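Local coordinates for secreted protein (Streptomyces lividans TK24, PDB 5LXZ) that is a secreted copper-radical protein of the galactose oxidase-like AA5 family and probably oxidises an alcohol substrate at a mononuclear copper site, at residues A[450-455]-A[497-502]; A[241-246]-A[275-280]; A[510-515]-A[525-530]. The protein carries 1 engineered substitution. One frame throughout, in Å; residues are numbered along the deposited sequence.

Contact 1: residues A[450-455]-A[497-502]; sequences RVADPL and EIYTPP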
loop_
_atom_site.group_PDB
_atom_site.type_symbol
_atom_site.label_atom_id
_atom_site.label_comp_id
_atom_site.label_asym_id
_atom_site.label_seq_id
_atom_site.Cartn_x
_atom_site.Cartn_y
_atom_site.Cartn_z
ATOM N N ARG A 450 8.115 -1.777 -23.600
ATOM C CA ARG A 450 7.927 -0.370 -23.368
ATOM C C ARG A 450 6.714 0.159 -24.139
ATOM O O ARG A 450 6.495 -0.178 -25.303
ATOM C CB ARG A 450 9.184 0.354 -23.803
ATOM C CG ARG A 450 9.205 1.767 -23.401
ATOM C CD ARG A 450 9.826 2.014 -22.050
ATOM N NE ARG A 450 9.941 3.455 -22.026
ATOM C CZ ARG A 450 11.021 4.185 -22.208
ATOM N NH1 ARG A 450 12.227 3.633 -22.304
ATOM N NH2 ARG A 450 10.895 5.494 -22.225
ATOM N N VAL A 451 5.916 0.965 -23.470
ATOM C CA VAL A 451 4.751 1.608 -24.070
ATOM C C VAL A 451 4.866 3.135 -23.930
ATOM O O VAL A 451 5.932 3.612 -23.611
ATOM C CB VAL A 451 3.437 1.009 -23.566
ATOM C CG1 VAL A 451 3.298 -0.443 -24.015
ATOM C CG2 VAL A 451 3.264 1.164 -22.026
ATOM N N ALA A 452 3.797 3.871 -24.165
ATOM C CA ALA A 452 3.870 5.346 -24.159
ATOM C C ALA A 452 4.290 5.851 -22.792
ATOM O O ALA A 452 3.869 5.287 -21.758
ATOM C CB ALA A 452 2.531 5.929 -24.510
ATOM N N ASP A 453 5.101 6.893 -22.772
ATOM C CA ASP A 453 5.535 7.533 -21.516
ATOM C C ASP A 453 4.361 8.221 -20.833
ATOM O O ASP A 453 3.615 8.973 -21.460
ATOM C CB ASP A 453 6.592 8.608 -21.736
ATOM C CG ASP A 453 7.870 8.099 -22.296
ATOM O OD1 ASP A 453 8.191 6.903 -22.354
ATOM O OD2 ASP A 453 8.631 9.012 -22.703
ATOM N N PRO A 454 4.200 8.025 -19.515
ATOM C CA PRO A 454 3.270 8.876 -18.810
ATOM C C PRO A 454 3.605 10.344 -18.913
ATOM O O PRO A 454 4.770 10.707 -19.147
ATOM C CB PRO A 454 3.401 8.432 -17.332
ATOM C CG PRO A 454 4.588 7.567 -17.242
ATOM C CD PRO A 454 5.054 7.198 -18.635
ATOM N N LEU A 455 2.593 11.178 -18.732
ATOM C CA LEU A 455 2.777 12.616 -18.828
ATOM C C LEU A 455 3.157 13.261 -17.529
ATOM O O LEU A 455 3.778 14.315 -17.515
ATOM C CB LEU A 455 1.496 13.270 -19.347
ATOM C CG LEU A 455 0.989 12.746 -20.688
ATOM C CD1 LEU A 455 -0.311 13.423 -21.095
ATOM C CD2 LEU A 455 2.016 12.841 -21.811
ATOM N N GLU A 497 -4.333 11.149 -14.434
ATOM C CA GLU A 497 -4.155 10.741 -15.816
ATOM C C GLU A 497 -5.001 9.517 -16.084
ATOM O O GLU A 497 -5.224 8.680 -15.192
ATOM C CB GLU A 497 -2.711 10.392 -16.125
ATOM C CG GLU A 497 -1.805 11.552 -16.444
ATOM C CD GLU A 497 -0.402 11.091 -16.893
ATOM O OE1 GLU A 497 0.446 10.831 -16.052
ATOM O OE2 GLU A 497 -0.133 10.999 -18.094
ATOM N N ILE A 498 -5.433 9.385 -17.326
ATOM C CA ILE A 498 -5.993 8.143 -17.834
ATOM C C ILE A 498 -5.082 7.575 -18.879
ATOM O O ILE A 498 -4.684 8.306 -19.802
ATOM C CB ILE A 498 -7.344 8.407 -18.476
ATOM C CG1 ILE A 498 -8.240 9.068 -17.473
ATOM C CG2 ILE A 498 -7.975 7.137 -19.029
ATOM C CD1 ILE A 498 -8.528 8.282 -16.279
ATOM N N TYR A 499 -4.738 6.312 -18.744
ATOM C CA TYR A 499 -3.989 5.606 -19.743
ATOM C C TYR A 499 -4.923 4.703 -20.522
ATOM O O TYR A 499 -5.660 3.879 -19.969
ATOM C CB TYR A 499 -2.835 4.789 -19.126
ATOM C CG TYR A 499 -2.059 4.008 -20.162
ATOM C CD1 TYR A 499 -1.323 4.669 -21.132
ATOM C CD2 TYR A 499 -2.123 2.630 -20.213
ATOM C CE1 TYR A 499 -0.636 3.965 -22.090
ATOM C CE2 TYR A 499 -1.410 1.899 -21.144
ATOM C CZ TYR A 499 -0.713 2.579 -22.141
ATOM O OH TYR A 499 -0.033 1.819 -23.057
ATOM N N THR A 500 -4.853 4.795 -21.853
ATOM C CA THR A 500 -5.604 3.934 -22.744
ATOM C C THR A 500 -4.602 2.958 -23.368
ATOM O O THR A 500 -3.713 3.380 -24.132
ATOM C CB THR A 500 -6.264 4.766 -23.867
ATOM O OG1 THR A 500 -7.201 5.666 -23.301
ATOM C CG2 THR A 500 -6.992 3.880 -24.829
ATOM N N PRO A 501 -4.696 1.674 -23.058
ATOM C CA PRO A 501 -3.659 0.744 -23.518
ATOM C C PRO A 501 -3.774 0.476 -25.046
ATOM O O PRO A 501 -4.802 0.771 -25.631
ATOM C CB PRO A 501 -3.931 -0.553 -22.708
ATOM C CG PRO A 501 -4.669 -0.034 -21.499
ATOM C CD PRO A 501 -5.522 1.079 -21.983
ATOM N N PRO A 502 -2.762 -0.139 -25.622
ATOM C CA PRO A 502 -2.783 -0.423 -27.071
ATOM C C PRO A 502 -4.017 -1.194 -27.504
ATOM O O PRO A 502 -4.524 -1.007 -28.623
ATOM C CB PRO A 502 -1.553 -1.292 -27.242
ATOM C CG PRO A 502 -0.610 -0.866 -26.163
ATOM C CD PRO A 502 -1.484 -0.514 -25.005
#

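Contact 2: residues A[241-246]-A[275-280]; sequences PMHEAR and KNEVYD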
loop_
_atom_site.group_PDB
_atom_site.type_symbol
_atom_site.label_atom_id
_atom_site.label_comp_id
_atom_site.label_asym_id
_atom_site.label_seq_id
_atom_site.Cartn_x
_atom_site.Cartn_y
_atom_site.Cartn_z
ATOM N N PRO A 241 -14.137 0.700 16.342
ATOM C CA PRO A 241 -12.723 0.993 16.156
ATOM C C PRO A 241 -11.857 -0.240 16.435
ATOM O O PRO A 241 -12.249 -1.143 17.165
ATOM C CB PRO A 241 -12.461 2.050 17.212
ATOM C CG PRO A 241 -13.418 1.733 18.334
ATOM C CD PRO A 241 -14.653 1.330 17.593
ATOM N N MET A 242 -10.678 -0.269 15.825
ATOM C CA MET A 242 -9.686 -1.259 16.167
ATOM C C MET A 242 -9.247 -1.115 17.632
ATOM O O MET A 242 -9.380 -0.045 18.239
ATOM C CB MET A 242 -8.443 -1.116 15.280
ATOM C CG MET A 242 -8.747 -1.412 13.853
ATOM S SD MET A 242 -7.294 -1.273 12.790
ATOM C CE MET A 242 -6.895 0.455 12.993
ATOM N N HIS A 243 -8.723 -2.198 18.189
ATOM C CA HIS A 243 -8.083 -2.111 19.501
ATOM C C HIS A 243 -6.829 -1.261 19.467
ATOM O O HIS A 243 -6.569 -0.468 20.368
ATOM C CB HIS A 243 -7.778 -3.504 20.008
ATOM C CG HIS A 243 -8.998 -4.332 20.227
ATOM N ND1 HIS A 243 -9.713 -4.285 21.402
ATOM C CD2 HIS A 243 -9.654 -5.188 19.420
ATOM C CE1 HIS A 243 -10.753 -5.093 21.304
ATOM N NE2 HIS A 243 -10.732 -5.662 20.119
ATOM N N GLU A 244 -6.014 -1.449 18.420
ATOM C CA GLU A 244 -4.784 -0.706 18.241
ATOM C C GLU A 244 -4.969 0.501 17.341
ATOM O O GLU A 244 -5.649 0.430 16.330
ATOM C CB GLU A 244 -3.720 -1.592 17.618
ATOM C CG GLU A 244 -3.342 -2.802 18.441
ATOM C CD GLU A 244 -2.564 -2.444 19.700
ATOM O OE1 GLU A 244 -1.729 -1.506 19.656
ATOM O OE2 GLU A 244 -2.755 -3.130 20.743
ATOM N N ALA A 245 -4.346 1.614 17.708
ATOM C CA ALA A 245 -4.195 2.752 16.822
ATOM C C ALA A 245 -3.160 2.367 15.769
ATOM O O ALA A 245 -2.127 1.783 16.108
ATOM C CB ALA A 245 -3.731 3.947 17.608
ATOM N N ARG A 246 -3.463 2.653 14.500
ATOM C CA ARG A 246 -2.586 2.252 13.406
ATOM C C ARG A 246 -2.594 3.288 12.304
ATOM O O ARG A 246 -3.599 3.482 11.649
ATOM C CB ARG A 246 -3.008 0.904 12.807
ATOM C CG ARG A 246 -3.189 -0.241 13.804
ATOM C CD ARG A 246 -3.728 -1.448 13.023
ATOM N NE ARG A 246 -4.107 -2.494 13.945
ATOM C CZ ARG A 246 -3.298 -3.450 14.411
ATOM N NH1 ARG A 246 -2.067 -3.594 13.994
ATOM N NH2 ARG A 246 -3.729 -4.335 15.307
ATOM N N LYS A 275 0.951 -6.852 17.291
ATOM C CA LYS A 275 -0.373 -7.088 17.821
ATOM C C LYS A 275 -1.356 -6.914 16.664
ATOM O O LYS A 275 -1.588 -5.779 16.203
ATOM C CB LYS A 275 -0.667 -6.162 18.977
ATOM C CG LYS A 275 0.289 -6.368 20.152
ATOM C CD LYS A 275 -0.048 -5.423 21.292
ATOM C CE LYS A 275 0.697 -5.744 22.566
ATOM N NZ LYS A 275 0.253 -4.868 23.672
ATOM N N ASN A 276 -1.794 -8.026 16.101
ATOM C CA ASN A 276 -2.699 -8.024 14.955
ATOM C C ASN A 276 -4.123 -8.296 15.366
ATOM O O ASN A 276 -4.363 -8.846 16.477
ATOM C CB ASN A 276 -2.192 -9.052 13.956
ATOM C CG ASN A 276 -0.757 -8.802 13.604
ATOM O OD1 ASN A 276 -0.399 -7.656 13.322
ATOM N ND2 ASN A 276 0.068 -9.814 13.653
ATOM N N GLU A 277 -5.087 -7.901 14.538
ATOM C CA GLU A 277 -6.477 -8.059 14.865
ATOM C C GLU A 277 -7.288 -8.402 13.665
ATOM O O GLU A 277 -6.865 -8.208 12.531
ATOM C CB GLU A 277 -7.067 -6.864 15.598
ATOM C CG GLU A 277 -6.930 -5.530 15.011
ATOM C CD GLU A 277 -7.160 -4.469 16.144
ATOM O OE1 GLU A 277 -8.262 -4.481 16.802
ATOM O OE2 GLU A 277 -6.247 -3.647 16.448
ATOM N N VAL A 278 -8.453 -8.974 13.904
ATOM C CA VAL A 278 -9.307 -9.453 12.853
ATOM C C VAL A 278 -10.657 -8.808 12.975
ATOM O O VAL A 278 -11.256 -8.867 14.050
ATOM C CB VAL A 278 -9.410 -10.984 12.878
ATOM C CG1 VAL A 278 -10.393 -11.464 11.861
ATOM C CG2 VAL A 278 -8.040 -11.627 12.673
ATOM N N TYR A 279 -11.161 -8.281 11.870
ATOM C CA TYR A 279 -12.505 -7.737 11.763
ATOM C C TYR A 279 -13.411 -8.812 11.227
ATOM O O TYR A 279 -13.147 -9.372 10.172
ATOM C CB TYR A 279 -12.513 -6.584 10.770
ATOM C CG TYR A 279 -13.833 -5.869 10.605
ATOM C CD1 TYR A 279 -14.290 -5.009 11.593
ATOM C CD2 TYR A 279 -14.612 -6.036 9.475
ATOM C CE1 TYR A 279 -15.443 -4.305 11.417
ATOM C CE2 TYR A 279 -15.776 -5.314 9.288
ATOM C CZ TYR A 279 -16.173 -4.450 10.261
ATOM O OH TYR A 279 -17.322 -3.739 10.030
ATOM N N ASP A 280 -14.502 -9.089 11.944
ATOM C CA ASP A 280 -15.508 -9.992 11.441
ATOM C C ASP A 280 -16.619 -9.167 10.838
ATOM O O ASP A 280 -17.342 -8.467 11.554
ATOM C CB ASP A 280 -16.041 -10.800 12.630
ATOM C CG ASP A 280 -17.037 -11.840 12.208
ATOM O OD1 ASP A 280 -17.477 -11.820 11.056
ATOM O OD2 ASP A 280 -17.335 -12.691 13.094
HETATM O O HOH W 1 -1.681 -2.883 23.152
#

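Contact 3: residues A[510-515]-A[525-530]; sequences PDLSGG and GTFTSR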
loop_
_atom_site.group_PDB
_atom_site.type_symbol
_atom_site.label_atom_id
_atom_site.label_comp_id
_atom_site.label_asym_id
_atom_site.label_seq_id
_atom_site.Cartn_x
_atom_site.Cartn_y
_atom_site.Cartn_z
ATOM N N PRO A 510 -15.011 -6.795 -28.347
ATOM C CA PRO A 510 -16.151 -7.653 -28.122
ATOM C C PRO A 510 -17.205 -6.975 -27.263
ATOM O O PRO A 510 -16.883 -6.256 -26.311
ATOM C CB PRO A 510 -15.576 -8.881 -27.399
ATOM C CG PRO A 510 -14.194 -8.570 -27.060
ATOM C CD PRO A 510 -13.763 -7.365 -27.815
ATOM N N ASP A 511 -18.457 -7.180 -27.631
ATOM C CA ASP A 511 -19.579 -6.702 -26.849
ATOM C C ASP A 511 -19.847 -7.685 -25.704
ATOM O O ASP A 511 -19.536 -8.870 -25.790
ATOM C CB ASP A 511 -20.822 -6.563 -27.738
ATOM C CG ASP A 511 -21.264 -7.898 -28.328
ATOM O OD1 ASP A 511 -20.467 -8.530 -29.081
ATOM O OD2 ASP A 511 -22.398 -8.345 -28.009
ATOM N N LEU A 512 -20.454 -7.189 -24.631
ATOM C CA LEU A 512 -20.790 -8.030 -23.498
ATOM C C LEU A 512 -21.928 -7.394 -22.717
ATOM O O LEU A 512 -21.845 -6.228 -22.322
ATOM C CB LEU A 512 -19.543 -8.199 -22.598
ATOM C CG LEU A 512 -19.697 -9.140 -21.409
ATOM C CD1 LEU A 512 -19.936 -10.575 -21.832
ATOM C CD2 LEU A 512 -18.446 -9.016 -20.555
ATOM N N SER A 513 -23.002 -8.150 -22.526
ATOM C CA SER A 513 -24.107 -7.687 -21.705
ATOM C C SER A 513 -24.642 -8.833 -20.889
ATOM O O SER A 513 -24.300 -9.996 -21.135
ATOM C CB SER A 513 -25.201 -7.073 -22.582
ATOM O OG SER A 513 -25.606 -7.982 -23.566
ATOM N N GLY A 514 -25.466 -8.497 -19.901
ATOM C CA GLY A 514 -26.019 -9.507 -18.981
ATOM C C GLY A 514 -25.680 -9.303 -17.520
ATOM O O GLY A 514 -26.256 -9.994 -16.671
ATOM N N GLY A 515 -24.768 -8.370 -17.201
ATOM C CA GLY A 515 -24.508 -7.976 -15.801
ATOM C C GLY A 515 -25.399 -6.833 -15.314
ATOM O O GLY A 515 -26.056 -6.170 -16.137
ATOM N N GLY A 525 -22.829 -18.668 -15.079
ATOM C CA GLY A 525 -23.738 -17.610 -15.521
ATOM C C GLY A 525 -23.564 -17.390 -17.002
ATOM O O GLY A 525 -22.528 -17.710 -17.576
ATOM N N THR A 526 -24.659 -16.952 -17.638
ATOM C CA THR A 526 -24.696 -16.777 -19.079
ATOM C C THR A 526 -24.881 -15.297 -19.381
ATOM O O THR A 526 -25.672 -14.598 -18.759
ATOM C CB THR A 526 -25.813 -17.651 -19.690
ATOM O OG1 THR A 526 -25.532 -19.025 -19.410
ATOM C CG2 THR A 526 -25.881 -17.510 -21.208
ATOM N N PHE A 527 -24.108 -14.842 -20.348
ATOM C CA PHE A 527 -24.041 -13.475 -20.801
ATOM C C PHE A 527 -24.317 -13.467 -22.300
ATOM O O PHE A 527 -24.203 -14.490 -22.964
ATOM C CB PHE A 527 -22.639 -12.912 -20.530
ATOM C CG PHE A 527 -22.321 -12.784 -19.078
ATOM C CD1 PHE A 527 -21.933 -13.895 -18.343
ATOM C CD2 PHE A 527 -22.462 -11.544 -18.432
ATOM C CE1 PHE A 527 -21.644 -13.776 -16.983
ATOM C CE2 PHE A 527 -22.184 -11.426 -17.074
ATOM C CZ PHE A 527 -21.771 -12.551 -16.365
ATOM N N THR A 528 -24.653 -12.297 -22.813
ATOM C CA THR A 528 -24.804 -12.107 -24.254
ATOM C C THR A 528 -23.591 -11.428 -24.838
ATOM O O THR A 528 -23.164 -10.359 -24.369
ATOM C CB THR A 528 -26.058 -11.286 -24.547
ATOM O OG1 THR A 528 -27.186 -11.978 -24.004
ATOM C CG2 THR A 528 -26.281 -11.066 -26.051
ATOM N N SER A 529 -23.051 -12.029 -25.884
ATOM C CA SER A 529 -22.048 -11.371 -26.690
ATOM C C SER A 529 -22.262 -11.786 -28.138
ATOM O O SER A 529 -22.139 -12.965 -28.442
ATOM C CB SER A 529 -20.640 -11.782 -26.279
ATOM O OG SER A 529 -19.692 -11.172 -27.131
ATOM N N ARG A 530 -22.574 -10.827 -28.996
ATOM C CA ARG A 530 -22.584 -11.103 -30.447
ATOM C C ARG A 530 -21.229 -11.654 -30.920
ATOM O O ARG A 530 -21.168 -12.499 -31.824
ATOM C CB ARG A 530 -22.979 -9.848 -31.219
ATOM C CG ARG A 530 -24.429 -9.456 -30.992
ATOM C CD ARG A 530 -24.792 -8.194 -31.769
ATOM N NE ARG A 530 -24.054 -7.018 -31.288
ATOM C CZ ARG A 530 -24.398 -6.250 -30.250
ATOM N NH1 ARG A 530 -25.488 -6.495 -29.524
ATOM N NH2 ARG A 530 -23.627 -5.215 -29.922
HETATM O O HOH W 2 -23.898 -7.565 -25.958
HETATM O O HOH W 3 -27.469 -11.358 -21.497
#

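Contact 1: residues A[450-455]-A[497-502]
Two side chains of strand 496-500, Glu497 and Tyr499, point at the loop 450-455 and hold it at separate places. OE2 of Glu497 accepts the backbone N-H of Leu455 at 2.8 Å through its syn lone pair, with an N-H...O angle of 153°. The same oxygen lies close along the leucine side chain, 3.1 Å from Leu455 CB, and Pro454 CB is 4.0 Å from Glu497 OE1. Glu497 gets there with CG anti to its carbonyl carbon (chi1 -83°) and an extended chain beyond, so the carboxylate reaches the loop backbone. Tyr499, its CG anti to the backbone N (chi1 178°), extends its phenol to Val451, whose side chain it crosses at about a right angle; Val451 CG2 rests 3.5 Å from Tyr499 OH. Ala452 CB meets the ring at its edge, 4.4 Å from Tyr499 CE1, and Val451 CG1 faces Pro502 CG at 4.5 Å.

A second shell fixes both groups. OE1 of Glu497 accepts from the N-H of Val456 and pairs with Arg458, so the buried carboxylate binds two successive backbone N-H groups and is likely to stay ionised. Tyr499 OH is hydrogen-bonded to Asn12 O, while the Trp15 ring meets that of Tyr499 obliquely and bonds through NE1 to Ala452 O.

The loop leaves one four-stranded blade and enters the next, whose outermost strand, 14-18, comes from the N-terminus. An N-terminal strand completing the last blade is the velcro closure of a kelch beta-propeller, as in galactose oxidase.

Contact 2: residues A[241-246]-A[275-280]
OE2 of Glu277 is gripped by two hydrogen bonds from the loop 241-246. Glu244 N donates to it at 3.0 Å along the syn lone pair, and Arg246 NH2 reaches it at 2.8 Å along the anti lone pair, the latter bond being also a salt bridge. OE1 has its own syn-directed bond, from His243 N at 2.7 Å, so the carboxylate spans two consecutive backbone N-H groups while the arginine approaches from the far side. Glu277 takes the crowded first torsion, CG between the backbone N and the carbonyl carbon (chi1 53°), and then runs extended into the loop. The imidazole adds an edge contact, His243 CD2 lying 3.0 Å from Glu277 OE1.

Arg246, extended from CG to NE, turns its end also onto Lys275 O. NH2 binds that carbonyl at 2.7 Å, and NH1 joins it at 3.1 Å with a more bent N-H...O angle of 136°. Both acceptors lie near the guanidinium plane, which stands 78° from the carboxylate, and Glu244 CB lies over one of its faces, off-centre. An alanine in place of Glu277 would remove all three carboxylate bonds and would probably leave the loop less firmly fixed and the charge of Arg246 poorly balanced. Nearer the surface, a water donates to Glu244 OE2 and accepts from Lys275 NZ.

Strand 277-280 is the third of the blade 250-253, 259-262, 277-280 and 285-288. The loop enters that blade from strand 235-238; His243 NE2 bonds to Trp286 O and its ring stacks on Tyr288, whose OH binds Glu244 OE2, while Arg246 NH1 also bonds to Ser263 O.

Contact 3: residues A[510-515]-A[525-530]
Segments 510-515 and 525-530 run antiparallel and share a single bridge, the hydrogen-bonded pair Ser513 and Thr528, whose N-H and C=O groups exchange two bonds of 2.9 Å. Asp511 extends the pairing at one end. Its carbonyl O accepts Ser529 OG at 2.7 Å, from above the carbonyl plane, and its side chain, in the crowded first torsion (chi1 62°), turns OD2 to accept Arg530 N at 2.7 Å through the syn lone pair. OD2 also sits over the centre of one face of the Arg530 guanidinium. Its salt bridge to Arg530 NH2 is long, 3.9 Å, and no N-H points at the oxygen. On the other side of the strand pair Leu512 CD1 packs 3.8 Å from Phe527 CB, and both side chains touch Met586 of the early set domain's sheet. At the other end, at phi 120°, a side chain on Gly514 would already strike the preceding carbonyl O, and its CB would also crowd Phe527 CD2.

One water donates to Asp511 OD2 and Thr528 O and accepts from Ser513 OG. The two carboxylate oxygens accept successive N-H groups, OD2 from Arg530 and OD1 from Ala531, which with the nearby guanidinium would probably keep the aspartate ionised.

How the contacts relate
Contacts 2, 1 and 3 follow one another along the chain without touching. Contacts 1 and 2 are alike in that a glutamate on a blade's third strand from the inside binds backbone N-H groups of the loop entering that blade. They lie on opposite sides of the chain's centre, with centres 39 Å apart. Contact 3 belongs to the early set domain, its nearest atoms about 11 Å from contact 1 and about 26 Å from contact 2. Both blade-entering loops precede ligands of one copper site in sequence: Tyr248 follows Arg246 by two residues, and Tyr460 and His461 follow Leu455 by five and six. The Arg246 side chain is about 13 Å from a bound copper, without direct contact.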